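Local coordinates for putative sodium:solute symporter (Proteus mirabilis, PDB 5NV9), which couples the uptake of N-acetylneuraminic acid across the inner membrane to the inward flow of two sodium ions down their gradient, at residues S53-T58 with K279-I284. Sequence-based numbering, arbitrary orientation.
Sequences SVFATT and KLVAII. With NA (sodium ion), chain B; SLB (N-acetyl-beta-neuraminic acid), chain D.
At the border of the sialic acid pocket of this LeuT-fold symporter, the ring of F55, from helix 47-58, packs against L280, V281 and I284 on helix 267-301. L280 lies over one face: its CB stands 3.7 Å from the centroid of the F55 ring, a CH-pi contact only 12° off the ring normal, while its CD1 reaches back to F55 CB. V281 comes in at the ring edge, near the plane, with CG2 3.5 Å from F55 CD1. Farther out, I284 meets the ring obliquely, CB 3.7 Å from F55 CZ, with CG2 beside it. With CG anti to the backbone N (chi1 -180°), F55 is directed at helix 267-301, whose local axis passes 10.2 Å from that of helix 47-58 at 51°. S190 of helix 155-203 also touches F55 and I284. The apolar junction borders the substrate: V281 CG1 is 3.7 Å from SLB O9, and F55 CE1 lies 4.0 Å from SLB C9. At the end of helix 47-58, the T58 hydroxyl OG1 shares a 2.7 Å hydrogen bond with SLB O8; T63, Q82 and R135 hold other parts of the sugar. One residue beyond F55, A56 O binds sodium at 2.1 Å in the Na2 site, completed by L59, A339, S342 and S343.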
ATOM      1  N   SER A  53     -10.431   5.309   2.074  1.00 19.74           N
ATOM      2  CA  SER A  53     -10.043   4.281   1.104  1.00 23.57           C
ATOM      3  C   SER A  53      -8.540   4.362   0.757  1.00 21.42           C
ATOM      4  O   SER A  53      -7.902   3.315   0.513  1.00 18.65           O
ATOM      5  CB  SER A  53     -10.874   4.416  -0.202  1.00 24.21           C
ATOM      6  OG  SER A  53     -10.438   3.443  -1.148  1.00 30.78           O
ATOM      7  N   VAL A  54      -8.000   5.586   0.754  1.00 19.40           N
ATOM      8  CA  VAL A  54      -6.551   5.801   0.464  1.00 20.29           C
ATOM      9  C   VAL A  54      -5.769   5.200   1.632  1.00 19.63           C
ATOM     10  O   VAL A  54      -4.847   4.480   1.426  1.00 17.33           O
ATOM     11  CB  VAL A  54      -6.158   7.316   0.376  1.00 19.75           C
ATOM     12  CG1 VAL A  54      -4.651   7.482   0.452  1.00 20.17           C
ATOM     13  CG2 VAL A  54      -6.674   7.981  -0.871  1.00 21.65           C
ATOM     14  N   PHE A  55      -6.173   5.510   2.874  1.00 21.39           N
ATOM     15  CA  PHE A  55      -5.517   4.969   4.096  1.00 22.01           C
ATOM     16  C   PHE A  55      -5.559   3.438   4.097  1.00 21.98           C
ATOM     17  O   PHE A  55      -4.545   2.790   4.357  1.00 20.50           O
ATOM     18  CB  PHE A  55      -6.140   5.581   5.371  1.00 22.10           C
ATOM     19  CG  PHE A  55      -5.537   5.092   6.677  1.00 24.29           C
ATOM     20  CD1 PHE A  55      -4.274   5.494   7.052  1.00 21.61           C
ATOM     21  CD2 PHE A  55      -6.265   4.262   7.554  1.00 23.78           C
ATOM     22  CE1 PHE A  55      -3.718   5.065   8.237  1.00 22.77           C
ATOM     23  CE2 PHE A  55      -5.707   3.831   8.741  1.00 21.65           C
ATOM     24  CZ  PHE A  55      -4.439   4.243   9.087  1.00 22.88           C
ATOM     25  N   ALA A  56      -6.721   2.855   3.769  1.00 22.56           N
ATOM     26  CA  ALA A  56      -6.906   1.385   3.822  1.00 21.41           C
ATOM     27  C   ALA A  56      -6.186   0.673   2.662  1.00 20.79           C
ATOM     28  O   ALA A  56      -5.705  -0.426   2.836  1.00 22.58           O
ATOM     29  CB  ALA A  56      -8.373   1.000   3.840  1.00 21.47           C
ATOM     30  N   THR A  57      -6.093   1.322   1.525  1.00 23.39           N
ATOM     31  CA  THR A  57      -5.288   0.871   0.354  1.00 22.15           C
ATOM     32  C   THR A  57      -3.809   0.791   0.777  1.00 21.16           C
ATOM     33  O   THR A  57      -3.194  -0.205   0.551  1.00 21.29           O
ATOM     34  CB  THR A  57      -5.502   1.814  -0.878  1.00 20.07           C
ATOM     35  OG1 THR A  57      -6.850   1.716  -1.362  1.00 19.05           O
ATOM     36  CG2 THR A  57      -4.512   1.538  -2.099  1.00 18.08           C
ATOM     37  N   THR A  58      -3.250   1.821   1.428  1.00 20.55           N
ATOM     38  CA  THR A  58      -1.791   1.829   1.718  1.00 19.41           C
ATOM     39  C   THR A  58      -1.414   0.939   2.894  1.00 17.12           C
ATOM     40  O   THR A  58      -0.355   0.315   2.889  1.00 17.79           O
ATOM     41  CB  THR A  58      -1.245   3.253   1.976  1.00 19.09           C
ATOM     42  OG1 THR A  58      -1.980   3.840   3.056  1.00 19.61           O
ATOM     43  CG2 THR A  58      -1.383   4.138   0.755  1.00 19.62           C
ATOM     44  N   LYS A 279      -5.618  12.842   8.694  1.00 27.97           N
ATOM     45  CA  LYS A 279      -6.090  12.605  10.054  1.00 26.99           C
ATOM     46  C   LYS A 279      -5.850  11.168  10.515  1.00 25.61           C
ATOM     47  O   LYS A 279      -5.318  10.965  11.603  1.00 22.48           O
ATOM     48  CB  LYS A 279      -7.548  12.929  10.145  1.00 28.77           C
ATOM     49  CG  LYS A 279      -7.791  14.431  10.027  1.00 33.10           C
ATOM     50  CD  LYS A 279      -9.261  14.710   9.774  1.00 39.76           C
ATOM     51  CE  LYS A 279      -9.571  16.180   9.956  1.00 43.42           C
ATOM     52  NZ  LYS A 279     -11.040  16.308  10.138  1.00 48.09           N
ATOM     53  N   LEU A 280      -6.156  10.195   9.645  1.00 22.81           N
ATOM     54  CA  LEU A 280      -5.956   8.780   9.967  1.00 22.18           C
ATOM     55  C   LEU A 280      -4.490   8.402  10.151  1.00 22.67           C
ATOM     56  O   LEU A 280      -4.145   7.646  11.078  1.00 20.07           O
ATOM     57  CB  LEU A 280      -6.629   7.868   8.917  1.00 22.28           C
ATOM     58  CG  LEU A 280      -8.156   7.877   8.993  1.00 23.42           C
ATOM     59  CD1 LEU A 280      -8.803   7.312   7.715  1.00 23.26           C
ATOM     60  CD2 LEU A 280      -8.601   7.057  10.208  1.00 25.52           C
ATOM     61  N   VAL A 281      -3.610   8.943   9.278  1.00 21.83           N
ATOM     62  CA  VAL A 281      -2.222   8.637   9.306  1.00 21.64           C
ATOM     63  C   VAL A 281      -1.575   9.302  10.540  1.00 23.00           C
ATOM     64  O   VAL A 281      -0.601   8.795  11.100  1.00 21.12           O
ATOM     65  CB  VAL A 281      -1.549   9.055   7.973  1.00 22.20           C
ATOM     66  CG1 VAL A 281      -0.054   8.878   8.057  1.00 25.08           C
ATOM     67  CG2 VAL A 281      -2.100   8.225   6.822  1.00 22.59           C
ATOM     68  N   ALA A 282      -2.095  10.453  10.942  1.00 23.27           N
ATOM     69  CA  ALA A 282      -1.574  11.121  12.121  1.00 24.70           C
ATOM     70  C   ALA A 282      -1.949  10.403  13.448  1.00 25.48           C
ATOM     71  O   ALA A 282      -1.283  10.598  14.457  1.00 28.85           O
ATOM     72  CB  ALA A 282      -2.058  12.574  12.155  1.00 25.24           C
ATOM     73  N   ILE A 283      -2.973   9.566  13.454  1.00 26.43           N
ATOM     74  CA  ILE A 283      -3.512   9.019  14.703  1.00 30.07           C
ATOM     75  C   ILE A 283      -3.365   7.517  14.774  1.00 28.55           C
ATOM     76  O   ILE A 283      -2.751   6.982  15.702  1.00 34.16           O
ATOM     77  CB  ILE A 283      -4.987   9.384  14.879  1.00 33.31           C
ATOM     78  CG1 ILE A 283      -5.129  10.870  14.965  1.00 36.01           C
ATOM     79  CG2 ILE A 283      -5.544   8.749  16.144  1.00 39.14           C
ATOM     80  CD1 ILE A 283      -4.220  11.531  15.966  1.00 38.78           C
ATOM     81  N   ILE A 284      -3.812   6.822  13.748  1.00 26.67           N
ATOM     82  CA  ILE A 284      -3.803   5.340  13.798  1.00 24.88           C
ATOM     83  C   ILE A 284      -2.445   4.572  13.900  1.00 23.82           C
ATOM     84  O   ILE A 284      -2.328   3.724  14.774  1.00 19.19           O
ATOM     85  CB  ILE A 284      -4.799   4.775  12.766  1.00 25.68           C
ATOM     86  CG1 ILE A 284      -6.229   5.270  13.123  1.00 27.64           C
ATOM     87  CG2 ILE A 284      -4.796   3.253  12.699  1.00 25.68           C
ATOM     88  CD1 ILE A 284      -6.760   4.966  14.533  1.00 28.57           C
TER
HETATM   89 NA    NA B 501      -5.236  -2.407   3.522  1.00 19.19          NA
HETATM   90  C1  SLB D 503       1.689  -1.264   4.126  1.00 27.24           C
HETATM   91  C2  SLB D 503       2.415   0.031   3.884  1.00 25.15           C
HETATM   92  C3  SLB D 503       3.901  -0.204   4.028  1.00 24.67           C
HETATM   93  C4  SLB D 503       4.713   1.110   4.009  1.00 25.99           C
HETATM   94  C5  SLB D 503       4.173   1.942   5.172  1.00 26.42           C
HETATM   95  C6  SLB D 503       2.656   2.167   4.996  1.00 26.08           C
HETATM   96  C7  SLB D 503       1.992   2.974   6.120  1.00 24.20           C
HETATM   97  C8  SLB D 503       0.512   3.134   5.891  1.00 22.85           C
HETATM   98  C9  SLB D 503      -0.117   4.076   6.916  1.00 24.83           C
HETATM   99  C10 SLB D 503       5.546   3.626   6.342  1.00 28.16           C
HETATM  100  C11 SLB D 503       5.867   5.098   6.356  1.00 31.60           C
HETATM  101  N5  SLB D 503       4.859   3.240   5.257  1.00 27.84           N
HETATM  102  O1A SLB D 503       1.270  -1.508   5.309  1.00 24.48           O
HETATM  103  O1B SLB D 503       1.569  -2.086   3.140  1.00 29.61           O
HETATM  104  O2  SLB D 503       2.117   0.562   2.561  1.00 24.77           O
HETATM  105  O4  SLB D 503       6.146   0.854   4.208  1.00 24.67           O
HETATM  106  O6  SLB D 503       1.978   0.914   4.936  1.00 27.94           O
HETATM  107  O7  SLB D 503       2.138   2.310   7.379  1.00 23.82           O
HETATM  108  O8  SLB D 503       0.273   3.625   4.577  1.00 25.09           O
HETATM  109  O9  SLB D 503       0.377   5.433   6.791  1.00 27.58           O
HETATM  110  O10 SLB D 503       5.841   2.862   7.276  1.00 26.82           O